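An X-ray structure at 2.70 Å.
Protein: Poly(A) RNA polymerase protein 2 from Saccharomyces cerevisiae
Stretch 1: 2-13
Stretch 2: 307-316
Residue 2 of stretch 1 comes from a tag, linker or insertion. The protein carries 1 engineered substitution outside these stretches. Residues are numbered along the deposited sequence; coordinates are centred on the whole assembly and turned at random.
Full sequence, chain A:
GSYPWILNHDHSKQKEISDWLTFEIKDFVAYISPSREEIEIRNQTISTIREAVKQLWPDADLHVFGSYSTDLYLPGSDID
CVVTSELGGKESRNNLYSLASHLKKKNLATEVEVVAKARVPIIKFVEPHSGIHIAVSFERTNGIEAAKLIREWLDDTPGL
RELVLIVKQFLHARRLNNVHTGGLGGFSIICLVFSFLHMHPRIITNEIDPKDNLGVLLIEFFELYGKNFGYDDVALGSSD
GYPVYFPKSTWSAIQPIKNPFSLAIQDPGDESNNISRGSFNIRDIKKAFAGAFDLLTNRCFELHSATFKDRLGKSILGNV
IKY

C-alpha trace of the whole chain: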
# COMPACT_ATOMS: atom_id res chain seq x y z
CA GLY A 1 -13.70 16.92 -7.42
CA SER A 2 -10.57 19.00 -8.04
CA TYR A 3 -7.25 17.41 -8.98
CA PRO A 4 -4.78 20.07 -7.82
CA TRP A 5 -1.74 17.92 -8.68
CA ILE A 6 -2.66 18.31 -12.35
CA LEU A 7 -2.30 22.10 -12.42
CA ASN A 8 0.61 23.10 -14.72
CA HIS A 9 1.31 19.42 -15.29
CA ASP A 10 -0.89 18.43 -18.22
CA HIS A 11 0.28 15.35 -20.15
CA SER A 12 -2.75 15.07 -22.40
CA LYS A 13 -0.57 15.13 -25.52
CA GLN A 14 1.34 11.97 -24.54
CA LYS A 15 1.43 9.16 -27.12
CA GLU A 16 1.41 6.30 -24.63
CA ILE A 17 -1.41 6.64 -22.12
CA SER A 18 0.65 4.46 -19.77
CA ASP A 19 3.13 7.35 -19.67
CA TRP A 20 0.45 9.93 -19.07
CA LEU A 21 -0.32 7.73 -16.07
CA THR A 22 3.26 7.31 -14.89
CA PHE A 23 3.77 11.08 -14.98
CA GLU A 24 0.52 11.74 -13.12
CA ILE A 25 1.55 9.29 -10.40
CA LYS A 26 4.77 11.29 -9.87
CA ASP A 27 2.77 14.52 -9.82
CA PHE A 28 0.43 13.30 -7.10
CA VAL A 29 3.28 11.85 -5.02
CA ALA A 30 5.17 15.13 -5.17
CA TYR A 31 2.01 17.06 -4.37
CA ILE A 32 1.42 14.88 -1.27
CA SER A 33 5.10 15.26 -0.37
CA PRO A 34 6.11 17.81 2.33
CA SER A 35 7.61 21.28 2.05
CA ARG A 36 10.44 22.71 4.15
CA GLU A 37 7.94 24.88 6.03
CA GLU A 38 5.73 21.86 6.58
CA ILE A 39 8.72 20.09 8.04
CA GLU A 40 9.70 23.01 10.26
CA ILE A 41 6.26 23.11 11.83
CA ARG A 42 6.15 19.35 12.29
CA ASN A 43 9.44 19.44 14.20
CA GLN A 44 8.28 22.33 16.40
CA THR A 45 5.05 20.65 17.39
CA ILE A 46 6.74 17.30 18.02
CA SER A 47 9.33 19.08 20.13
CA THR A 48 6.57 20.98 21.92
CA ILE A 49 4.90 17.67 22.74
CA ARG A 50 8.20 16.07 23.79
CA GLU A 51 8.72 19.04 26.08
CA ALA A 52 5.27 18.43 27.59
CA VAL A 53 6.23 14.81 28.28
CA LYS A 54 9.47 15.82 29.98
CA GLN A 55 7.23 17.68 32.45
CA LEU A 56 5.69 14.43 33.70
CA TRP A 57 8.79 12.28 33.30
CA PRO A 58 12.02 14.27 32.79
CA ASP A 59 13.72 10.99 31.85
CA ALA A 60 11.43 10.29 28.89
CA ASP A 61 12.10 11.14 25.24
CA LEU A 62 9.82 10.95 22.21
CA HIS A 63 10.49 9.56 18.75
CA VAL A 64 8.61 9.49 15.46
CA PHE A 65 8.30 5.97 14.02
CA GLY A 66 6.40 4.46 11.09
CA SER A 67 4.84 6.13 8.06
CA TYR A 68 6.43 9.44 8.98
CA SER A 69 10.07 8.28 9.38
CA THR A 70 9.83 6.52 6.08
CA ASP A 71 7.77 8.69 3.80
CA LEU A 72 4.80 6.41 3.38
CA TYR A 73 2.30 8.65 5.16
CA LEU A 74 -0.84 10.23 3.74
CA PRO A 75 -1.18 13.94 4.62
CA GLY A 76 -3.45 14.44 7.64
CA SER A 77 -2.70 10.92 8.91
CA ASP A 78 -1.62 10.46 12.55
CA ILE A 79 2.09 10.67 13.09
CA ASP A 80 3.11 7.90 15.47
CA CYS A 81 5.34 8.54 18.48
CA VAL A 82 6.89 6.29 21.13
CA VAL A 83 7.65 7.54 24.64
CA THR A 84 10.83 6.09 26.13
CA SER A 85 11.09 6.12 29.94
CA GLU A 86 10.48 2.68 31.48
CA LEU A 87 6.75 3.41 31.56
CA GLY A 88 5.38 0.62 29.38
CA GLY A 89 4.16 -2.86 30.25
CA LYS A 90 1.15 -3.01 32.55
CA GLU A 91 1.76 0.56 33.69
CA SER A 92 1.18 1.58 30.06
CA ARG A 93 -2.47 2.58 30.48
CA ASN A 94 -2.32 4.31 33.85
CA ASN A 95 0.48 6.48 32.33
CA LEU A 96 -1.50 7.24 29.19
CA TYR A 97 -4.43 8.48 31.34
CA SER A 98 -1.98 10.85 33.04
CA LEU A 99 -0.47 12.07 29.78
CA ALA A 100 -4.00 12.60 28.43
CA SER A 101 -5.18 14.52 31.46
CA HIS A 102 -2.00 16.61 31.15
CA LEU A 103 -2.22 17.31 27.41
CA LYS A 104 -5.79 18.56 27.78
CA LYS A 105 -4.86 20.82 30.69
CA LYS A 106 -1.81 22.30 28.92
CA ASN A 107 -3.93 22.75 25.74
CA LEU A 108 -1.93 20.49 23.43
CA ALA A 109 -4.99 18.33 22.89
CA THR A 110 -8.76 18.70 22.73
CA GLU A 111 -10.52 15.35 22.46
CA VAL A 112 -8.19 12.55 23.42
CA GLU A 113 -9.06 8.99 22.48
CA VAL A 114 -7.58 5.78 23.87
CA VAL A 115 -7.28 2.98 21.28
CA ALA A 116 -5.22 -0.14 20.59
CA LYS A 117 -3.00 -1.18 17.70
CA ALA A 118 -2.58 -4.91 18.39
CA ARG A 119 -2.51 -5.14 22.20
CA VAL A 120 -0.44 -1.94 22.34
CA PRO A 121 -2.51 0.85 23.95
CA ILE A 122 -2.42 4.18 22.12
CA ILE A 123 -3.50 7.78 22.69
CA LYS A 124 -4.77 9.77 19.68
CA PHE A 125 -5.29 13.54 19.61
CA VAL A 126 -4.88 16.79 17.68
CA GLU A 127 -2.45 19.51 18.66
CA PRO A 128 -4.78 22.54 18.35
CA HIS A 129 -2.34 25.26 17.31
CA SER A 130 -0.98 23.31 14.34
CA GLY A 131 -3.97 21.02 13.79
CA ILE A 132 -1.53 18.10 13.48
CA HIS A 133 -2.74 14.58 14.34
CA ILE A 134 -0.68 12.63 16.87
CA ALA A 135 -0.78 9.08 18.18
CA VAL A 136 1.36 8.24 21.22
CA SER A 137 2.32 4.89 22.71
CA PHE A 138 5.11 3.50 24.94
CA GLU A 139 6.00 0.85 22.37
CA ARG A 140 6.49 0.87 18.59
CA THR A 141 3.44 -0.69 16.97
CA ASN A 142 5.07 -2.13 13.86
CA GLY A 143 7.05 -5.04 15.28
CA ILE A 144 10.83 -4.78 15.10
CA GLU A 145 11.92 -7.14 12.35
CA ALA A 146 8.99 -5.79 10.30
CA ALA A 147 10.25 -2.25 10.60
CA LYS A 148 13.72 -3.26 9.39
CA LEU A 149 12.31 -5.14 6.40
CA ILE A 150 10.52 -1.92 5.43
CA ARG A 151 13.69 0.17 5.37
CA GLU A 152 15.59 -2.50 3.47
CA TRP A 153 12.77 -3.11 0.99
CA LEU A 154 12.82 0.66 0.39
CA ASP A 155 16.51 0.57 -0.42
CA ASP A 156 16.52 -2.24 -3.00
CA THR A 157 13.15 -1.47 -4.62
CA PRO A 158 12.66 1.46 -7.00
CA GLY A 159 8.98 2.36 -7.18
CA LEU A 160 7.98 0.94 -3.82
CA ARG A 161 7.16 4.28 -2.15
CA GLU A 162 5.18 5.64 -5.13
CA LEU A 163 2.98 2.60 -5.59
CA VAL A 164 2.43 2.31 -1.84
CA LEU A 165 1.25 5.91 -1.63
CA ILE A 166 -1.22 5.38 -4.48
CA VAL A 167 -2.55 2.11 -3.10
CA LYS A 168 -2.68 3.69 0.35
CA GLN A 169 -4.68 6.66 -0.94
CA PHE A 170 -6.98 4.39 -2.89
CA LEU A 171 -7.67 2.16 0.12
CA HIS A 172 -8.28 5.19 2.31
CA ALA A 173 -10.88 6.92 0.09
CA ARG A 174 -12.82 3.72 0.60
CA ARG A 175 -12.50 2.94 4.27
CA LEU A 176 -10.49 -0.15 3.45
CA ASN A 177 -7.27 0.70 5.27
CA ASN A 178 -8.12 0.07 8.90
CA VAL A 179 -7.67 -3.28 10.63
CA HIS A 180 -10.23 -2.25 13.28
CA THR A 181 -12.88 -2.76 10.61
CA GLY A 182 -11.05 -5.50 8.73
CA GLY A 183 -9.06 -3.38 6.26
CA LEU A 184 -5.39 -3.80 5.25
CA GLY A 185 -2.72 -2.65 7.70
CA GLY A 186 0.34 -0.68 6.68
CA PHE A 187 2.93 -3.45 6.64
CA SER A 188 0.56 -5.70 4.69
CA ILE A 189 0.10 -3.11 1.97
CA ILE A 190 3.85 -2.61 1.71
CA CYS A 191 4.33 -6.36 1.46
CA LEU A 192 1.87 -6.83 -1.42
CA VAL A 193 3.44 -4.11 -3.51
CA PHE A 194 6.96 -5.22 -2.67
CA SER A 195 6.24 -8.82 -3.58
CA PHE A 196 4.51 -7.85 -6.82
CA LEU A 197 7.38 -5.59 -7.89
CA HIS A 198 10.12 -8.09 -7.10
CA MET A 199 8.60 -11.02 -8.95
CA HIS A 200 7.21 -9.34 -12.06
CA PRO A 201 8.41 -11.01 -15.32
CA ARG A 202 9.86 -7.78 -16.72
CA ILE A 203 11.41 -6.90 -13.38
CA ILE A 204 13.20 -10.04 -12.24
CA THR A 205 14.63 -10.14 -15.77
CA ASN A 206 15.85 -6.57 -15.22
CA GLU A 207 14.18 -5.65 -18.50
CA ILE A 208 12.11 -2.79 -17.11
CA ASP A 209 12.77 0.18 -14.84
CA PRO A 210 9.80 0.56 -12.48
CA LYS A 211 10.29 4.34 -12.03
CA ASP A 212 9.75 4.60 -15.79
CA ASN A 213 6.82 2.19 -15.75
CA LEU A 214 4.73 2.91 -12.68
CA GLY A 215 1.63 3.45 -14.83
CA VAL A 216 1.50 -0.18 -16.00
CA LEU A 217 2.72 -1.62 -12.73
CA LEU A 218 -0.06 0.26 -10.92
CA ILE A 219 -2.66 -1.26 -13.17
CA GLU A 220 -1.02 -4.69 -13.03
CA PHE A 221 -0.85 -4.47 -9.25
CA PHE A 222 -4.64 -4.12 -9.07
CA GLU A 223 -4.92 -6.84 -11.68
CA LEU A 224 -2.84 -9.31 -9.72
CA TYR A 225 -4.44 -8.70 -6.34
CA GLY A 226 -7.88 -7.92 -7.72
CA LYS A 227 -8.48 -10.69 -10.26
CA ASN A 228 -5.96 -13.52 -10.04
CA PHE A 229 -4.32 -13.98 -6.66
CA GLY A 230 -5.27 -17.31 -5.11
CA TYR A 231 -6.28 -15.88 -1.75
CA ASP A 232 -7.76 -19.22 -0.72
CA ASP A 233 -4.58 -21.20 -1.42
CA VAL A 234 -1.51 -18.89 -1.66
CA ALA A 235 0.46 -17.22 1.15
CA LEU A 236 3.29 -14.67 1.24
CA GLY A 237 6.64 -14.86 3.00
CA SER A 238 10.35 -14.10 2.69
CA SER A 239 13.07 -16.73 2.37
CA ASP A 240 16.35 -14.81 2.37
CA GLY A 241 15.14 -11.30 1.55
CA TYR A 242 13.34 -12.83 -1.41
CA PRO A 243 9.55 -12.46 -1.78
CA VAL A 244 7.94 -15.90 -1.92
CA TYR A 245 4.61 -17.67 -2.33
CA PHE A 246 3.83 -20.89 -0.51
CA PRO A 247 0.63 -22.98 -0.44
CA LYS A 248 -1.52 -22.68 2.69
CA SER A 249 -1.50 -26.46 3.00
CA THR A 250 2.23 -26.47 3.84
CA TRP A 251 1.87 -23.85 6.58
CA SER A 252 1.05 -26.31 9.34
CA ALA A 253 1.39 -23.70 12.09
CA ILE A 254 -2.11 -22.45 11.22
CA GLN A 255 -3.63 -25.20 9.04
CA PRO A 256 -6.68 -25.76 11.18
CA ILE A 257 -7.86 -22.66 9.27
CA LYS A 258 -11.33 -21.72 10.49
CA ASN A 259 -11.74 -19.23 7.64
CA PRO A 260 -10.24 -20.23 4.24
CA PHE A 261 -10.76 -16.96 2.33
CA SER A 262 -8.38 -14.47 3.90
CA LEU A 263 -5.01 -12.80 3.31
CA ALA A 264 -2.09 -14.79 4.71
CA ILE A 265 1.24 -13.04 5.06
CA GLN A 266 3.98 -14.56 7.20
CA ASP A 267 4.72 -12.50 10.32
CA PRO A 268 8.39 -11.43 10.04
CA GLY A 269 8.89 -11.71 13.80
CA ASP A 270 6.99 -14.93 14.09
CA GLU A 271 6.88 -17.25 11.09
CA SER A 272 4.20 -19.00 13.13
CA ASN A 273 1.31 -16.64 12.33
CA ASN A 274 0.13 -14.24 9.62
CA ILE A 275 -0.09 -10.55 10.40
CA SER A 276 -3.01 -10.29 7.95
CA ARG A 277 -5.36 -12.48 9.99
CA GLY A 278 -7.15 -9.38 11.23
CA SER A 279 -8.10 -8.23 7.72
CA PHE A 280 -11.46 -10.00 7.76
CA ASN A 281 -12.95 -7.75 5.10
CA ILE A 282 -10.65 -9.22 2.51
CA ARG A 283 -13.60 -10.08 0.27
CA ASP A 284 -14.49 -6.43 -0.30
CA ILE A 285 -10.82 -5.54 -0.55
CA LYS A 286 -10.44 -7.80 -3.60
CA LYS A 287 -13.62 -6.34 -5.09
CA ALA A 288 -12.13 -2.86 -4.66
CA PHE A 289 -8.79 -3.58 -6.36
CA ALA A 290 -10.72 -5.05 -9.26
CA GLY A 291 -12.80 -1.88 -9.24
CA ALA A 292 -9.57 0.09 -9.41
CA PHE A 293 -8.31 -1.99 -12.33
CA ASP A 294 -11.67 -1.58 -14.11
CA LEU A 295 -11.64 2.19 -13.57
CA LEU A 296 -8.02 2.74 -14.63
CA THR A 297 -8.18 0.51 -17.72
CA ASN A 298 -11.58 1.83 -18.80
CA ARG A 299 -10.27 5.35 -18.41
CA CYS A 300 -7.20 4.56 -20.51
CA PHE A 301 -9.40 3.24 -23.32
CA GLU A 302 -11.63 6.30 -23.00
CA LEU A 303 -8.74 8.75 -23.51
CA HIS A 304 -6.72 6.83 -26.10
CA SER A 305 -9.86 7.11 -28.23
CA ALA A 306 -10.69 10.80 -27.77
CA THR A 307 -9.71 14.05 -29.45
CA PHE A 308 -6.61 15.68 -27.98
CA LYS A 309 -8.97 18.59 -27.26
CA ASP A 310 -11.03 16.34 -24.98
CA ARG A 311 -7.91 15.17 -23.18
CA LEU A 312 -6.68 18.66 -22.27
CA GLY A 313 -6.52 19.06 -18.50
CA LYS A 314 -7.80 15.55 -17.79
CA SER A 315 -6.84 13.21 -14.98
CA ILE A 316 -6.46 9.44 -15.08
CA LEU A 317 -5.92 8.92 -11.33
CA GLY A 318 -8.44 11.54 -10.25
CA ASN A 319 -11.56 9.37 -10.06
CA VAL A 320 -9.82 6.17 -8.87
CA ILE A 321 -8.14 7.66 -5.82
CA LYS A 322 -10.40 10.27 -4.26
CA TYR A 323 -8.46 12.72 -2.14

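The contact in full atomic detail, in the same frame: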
# COMPACT_ATOMS: atom_id res chain seq x y z
N SER A 2 -11.74 18.35 -7.45
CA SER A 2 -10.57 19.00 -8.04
C SER A 2 -9.38 18.05 -7.99
O SER A 2 -9.32 17.15 -7.14
CB SER A 2 -10.24 20.31 -7.30
OG SER A 2 -9.44 21.18 -8.10
N TYR A 3 -8.44 18.24 -8.90
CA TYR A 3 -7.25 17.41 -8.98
C TYR A 3 -6.04 18.31 -9.02
O TYR A 3 -5.35 18.38 -10.03
CB TYR A 3 -7.30 16.56 -10.24
CG TYR A 3 -8.61 15.83 -10.39
CD1 TYR A 3 -9.34 15.91 -11.57
CD2 TYR A 3 -9.13 15.08 -9.34
CE1 TYR A 3 -10.55 15.25 -11.71
CE2 TYR A 3 -10.34 14.41 -9.47
CZ TYR A 3 -11.04 14.50 -10.66
OH TYR A 3 -12.24 13.85 -10.80
N PRO A 4 -5.77 19.00 -7.90
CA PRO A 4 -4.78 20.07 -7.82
C PRO A 4 -3.45 19.64 -8.39
O PRO A 4 -2.76 20.47 -9.00
CB PRO A 4 -4.66 20.30 -6.29
CG PRO A 4 -5.24 19.03 -5.66
CD PRO A 4 -6.37 18.71 -6.58
N TRP A 5 -3.07 18.37 -8.23
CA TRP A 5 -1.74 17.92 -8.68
C TRP A 5 -1.57 17.96 -10.19
O TRP A 5 -0.47 17.76 -10.71
CB TRP A 5 -1.43 16.54 -8.15
CG TRP A 5 -2.40 15.50 -8.60
CD1 TRP A 5 -2.30 14.71 -9.72
CD2 TRP A 5 -3.61 15.11 -7.94
NE1 TRP A 5 -3.39 13.88 -9.80
CE2 TRP A 5 -4.20 14.10 -8.73
CE3 TRP A 5 -4.25 15.53 -6.78
CZ2 TRP A 5 -5.41 13.51 -8.37
CZ3 TRP A 5 -5.45 14.94 -6.43
CH2 TRP A 5 -6.01 13.94 -7.22
N ILE A 6 -2.66 18.22 -10.90
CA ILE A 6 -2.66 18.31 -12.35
C ILE A 6 -2.24 19.69 -12.83
O ILE A 6 -1.67 19.83 -13.91
CB ILE A 6 -4.06 17.97 -12.92
CG1 ILE A 6 -4.07 16.56 -13.49
CG2 ILE A 6 -4.47 18.92 -14.02
CD1 ILE A 6 -4.03 15.50 -12.42
N LEU A 7 -2.51 20.71 -12.01
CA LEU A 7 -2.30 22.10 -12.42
C LEU A 7 -0.86 22.35 -12.88
O LEU A 7 0.08 22.08 -12.14
CB LEU A 7 -2.65 23.04 -11.26
CG LEU A 7 -3.18 24.43 -11.61
CD1 LEU A 7 -4.11 24.37 -12.80
CD2 LEU A 7 -3.89 25.05 -10.41
N ASN A 8 -0.70 22.84 -14.11
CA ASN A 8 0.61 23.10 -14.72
C ASN A 8 1.39 21.82 -15.02
O ASN A 8 2.60 21.84 -15.21
CB ASN A 8 1.46 24.05 -13.86
CG ASN A 8 0.69 25.30 -13.44
OD1 ASN A 8 0.10 26.00 -14.26
ND2 ASN A 8 0.70 25.59 -12.13
N HIS A 9 0.67 20.70 -15.07
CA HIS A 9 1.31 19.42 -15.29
C HIS A 9 0.47 18.55 -16.22
O HIS A 9 0.29 17.36 -15.98
CB HIS A 9 1.48 18.70 -13.96
CG HIS A 9 2.40 19.41 -13.01
ND1 HIS A 9 3.76 19.46 -13.19
CD2 HIS A 9 2.14 20.08 -11.86
CE1 HIS A 9 4.31 20.14 -12.20
NE2 HIS A 9 3.35 20.53 -11.38
N ASP A 10 -0.05 19.15 -17.28
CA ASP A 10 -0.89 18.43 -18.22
C ASP A 10 -0.05 17.56 -19.14
O ASP A 10 0.91 18.03 -19.75
CB ASP A 10 -1.71 19.42 -19.04
CG ASP A 10 -2.36 18.78 -20.23
OD1 ASP A 10 -1.78 18.84 -21.34
OD2 ASP A 10 -3.44 18.20 -20.05
N HIS A 11 -0.40 16.27 -19.23
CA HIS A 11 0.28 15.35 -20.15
C HIS A 11 -0.67 14.79 -21.19
O HIS A 11 -0.49 13.66 -21.65
CB HIS A 11 0.88 14.18 -19.39
CG HIS A 11 1.62 14.58 -18.15
ND1 HIS A 11 2.85 15.22 -18.19
CD2 HIS A 11 1.32 14.44 -16.84
CE1 HIS A 11 3.27 15.44 -16.96
NE2 HIS A 11 2.36 14.97 -16.12
N SER A 12 -1.68 15.57 -21.55
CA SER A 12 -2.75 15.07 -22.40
C SER A 12 -2.25 14.73 -23.79
O SER A 12 -2.86 13.94 -24.49
CB SER A 12 -3.92 16.06 -22.48
OG SER A 12 -3.52 17.30 -23.05
N LYS A 13 -1.11 15.32 -24.17
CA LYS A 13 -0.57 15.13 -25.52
C LYS A 13 0.35 13.90 -25.64
O LYS A 13 0.96 13.67 -26.68
CB LYS A 13 0.17 16.38 -25.99
CG LYS A 13 -0.67 17.65 -26.01
CD LYS A 13 -1.69 17.65 -27.15
CE LYS A 13 -2.54 18.93 -27.14
NZ LYS A 13 -3.50 19.00 -26.00
N THR A 307 -10.43 12.94 -28.86
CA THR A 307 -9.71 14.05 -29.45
C THR A 307 -8.77 14.66 -28.42
O THR A 307 -9.12 14.78 -27.25
CB THR A 307 -10.68 15.15 -29.90
OG1 THR A 307 -11.63 14.61 -30.82
CG2 THR A 307 -9.92 16.31 -30.56
N PHE A 308 -7.57 15.04 -28.86
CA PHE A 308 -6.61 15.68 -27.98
C PHE A 308 -7.24 16.86 -27.25
O PHE A 308 -6.85 17.19 -26.13
CB PHE A 308 -5.37 16.12 -28.76
CG PHE A 308 -4.44 14.99 -29.10
CD1 PHE A 308 -4.68 14.18 -30.19
CD2 PHE A 308 -3.32 14.74 -28.32
CE1 PHE A 308 -3.83 13.14 -30.51
CE2 PHE A 308 -2.45 13.71 -28.64
CZ PHE A 308 -2.71 12.90 -29.73
N LYS A 309 -8.23 17.48 -27.88
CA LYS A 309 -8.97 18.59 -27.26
C LYS A 309 -9.78 18.14 -26.05
O LYS A 309 -10.01 18.91 -25.13
CB LYS A 309 -9.89 19.27 -28.29
CG LYS A 309 -9.19 20.26 -29.21
CD LYS A 309 -10.20 21.04 -30.03
CE LYS A 309 -9.55 22.20 -30.78
NZ LYS A 309 -9.03 23.25 -29.85
N ASP A 310 -10.23 16.88 -26.07
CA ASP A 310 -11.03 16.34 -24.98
C ASP A 310 -10.14 15.82 -23.86
O ASP A 310 -10.61 15.52 -22.77
CB ASP A 310 -11.93 15.21 -25.48
CG ASP A 310 -13.02 15.70 -26.40
OD1 ASP A 310 -13.97 16.35 -25.91
OD2 ASP A 310 -12.94 15.42 -27.62
N ARG A 311 -8.85 15.69 -24.16
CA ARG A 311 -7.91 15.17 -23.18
C ARG A 311 -7.34 16.30 -22.33
O ARG A 311 -7.04 16.12 -21.15
CB ARG A 311 -6.78 14.42 -23.89
CG ARG A 311 -7.24 13.46 -24.96
CD ARG A 311 -6.08 13.01 -25.81
NE ARG A 311 -5.44 11.81 -25.29
CZ ARG A 311 -4.24 11.38 -25.66
NH1 ARG A 311 -3.54 12.06 -26.55
NH2 ARG A 311 -3.74 10.27 -25.14
N LEU A 312 -7.21 17.48 -22.95
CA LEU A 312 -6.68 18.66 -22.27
C LEU A 312 -7.17 18.76 -20.83
O LEU A 312 -8.38 18.72 -20.57
CB LEU A 312 -7.04 19.93 -23.04
CG LEU A 312 -6.24 21.16 -22.61
CD1 LEU A 312 -4.75 20.88 -22.74
CD2 LEU A 312 -6.64 22.42 -23.39
N GLY A 313 -6.23 18.89 -19.91
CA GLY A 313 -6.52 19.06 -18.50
C GLY A 313 -7.24 17.91 -17.83
O GLY A 313 -7.93 18.11 -16.82
N LYS A 314 -7.10 16.70 -18.36
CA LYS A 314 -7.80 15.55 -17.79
C LYS A 314 -6.91 14.78 -16.83
O LYS A 314 -5.70 14.94 -16.83
CB LYS A 314 -8.37 14.63 -18.87
CG LYS A 314 -9.59 15.20 -19.56
CD LYS A 314 -10.46 15.97 -18.58
CE LYS A 314 -11.55 16.73 -19.31
NZ LYS A 314 -12.38 15.80 -20.12
N SER A 315 -7.54 13.95 -16.01
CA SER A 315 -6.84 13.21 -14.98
C SER A 315 -7.24 11.75 -15.02
O SER A 315 -8.42 11.42 -14.98
CB SER A 315 -7.17 13.77 -13.60
OG SER A 315 -6.64 12.93 -12.61
N ILE A 316 -6.23 10.88 -15.09
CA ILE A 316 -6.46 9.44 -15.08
C ILE A 316 -6.73 8.95 -13.66
O ILE A 316 -7.73 8.27 -13.41
CB ILE A 316 -5.25 8.67 -15.63
CG1 ILE A 316 -5.02 8.98 -17.10
CG2 ILE A 316 -5.45 7.19 -15.46
CD1 ILE A 316 -3.73 8.39 -17.63

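How does the start of stretch 1 meet the far end of stretch 2? Ser-2, which comes from a tag, takes no part, and the contact begins at Tyr-3. Its ring lies against Ser-315, with CD1 of Tyr-3 3.7 Å from CB of Ser-315 and the serine hydroxyl oxygen over one face of the ring. The backbone then winds into a short 3-10 segment, which carries Pro-4 out of reach but leaves the side chain of Trp-5 with its end nearer the other stretch. That approach is marginal: NE1 of Trp-5 is 4.4 Å from OG of Ser-315, and the indole nitrogen is hydrogen-bonded elsewhere in the structure.

What does Ile-6 add before the chain turns away? Its side chain points toward stretch 2 and packs on the same serine, CD1 of Ile-6 coming within 3.7 Å of OG of Ser-315. Its CG1 also lies 4.1 Å from the carbonyl O of Lys-314. Ser-315 is thus approached by three side chains and is buried. A type II turn from Ile-6 to His-9, closed by the bond from His-9 N to Ile-6 O (2.8 Å), then carries Leu-7, Asn-8 and His-9 clear of the contact.

Where is the polar anchor? It is at Asp-10, whose OD2 accepts the one hydrogen bond between the stretches, from N of Gly-313 at 2.9 Å and with an angle of 152°. Gly-313 sits within the type II turn from Arg-311 to Lys-314, and its positive phi by itself favours glycine. The other carboxylate oxygen serves its own stretch: OD1 of Asp-10 accepts a bond from OG of Ser-12 at 2.9 Å and a weak one from N of Ser-12 at 3.3 Å. One carboxylate therefore both ties the two stretches together and braces the local backbone.

How does the contact finish after His-11 points away? Ser-12 turns toward stretch 2 and is buried there, its CB 3.6 Å from CB of Arg-311 and its OG 3.5 Å from CA of Leu-312. The carbonyl O of Ser-12 lies over one face of the Arg-311 guanidinium, 2.9 Å from NH1; the angle is too poor for a hydrogen bond. Lys-13 starts out pointing away, but its aliphatic chain returns to bring CD within 3.5 Å of CD2 of Phe-308, a residue that is poorly ordered. Its NZ reaches 4.0 Å from CD1 of Leu-312, so this end of the contact rests largely on packing.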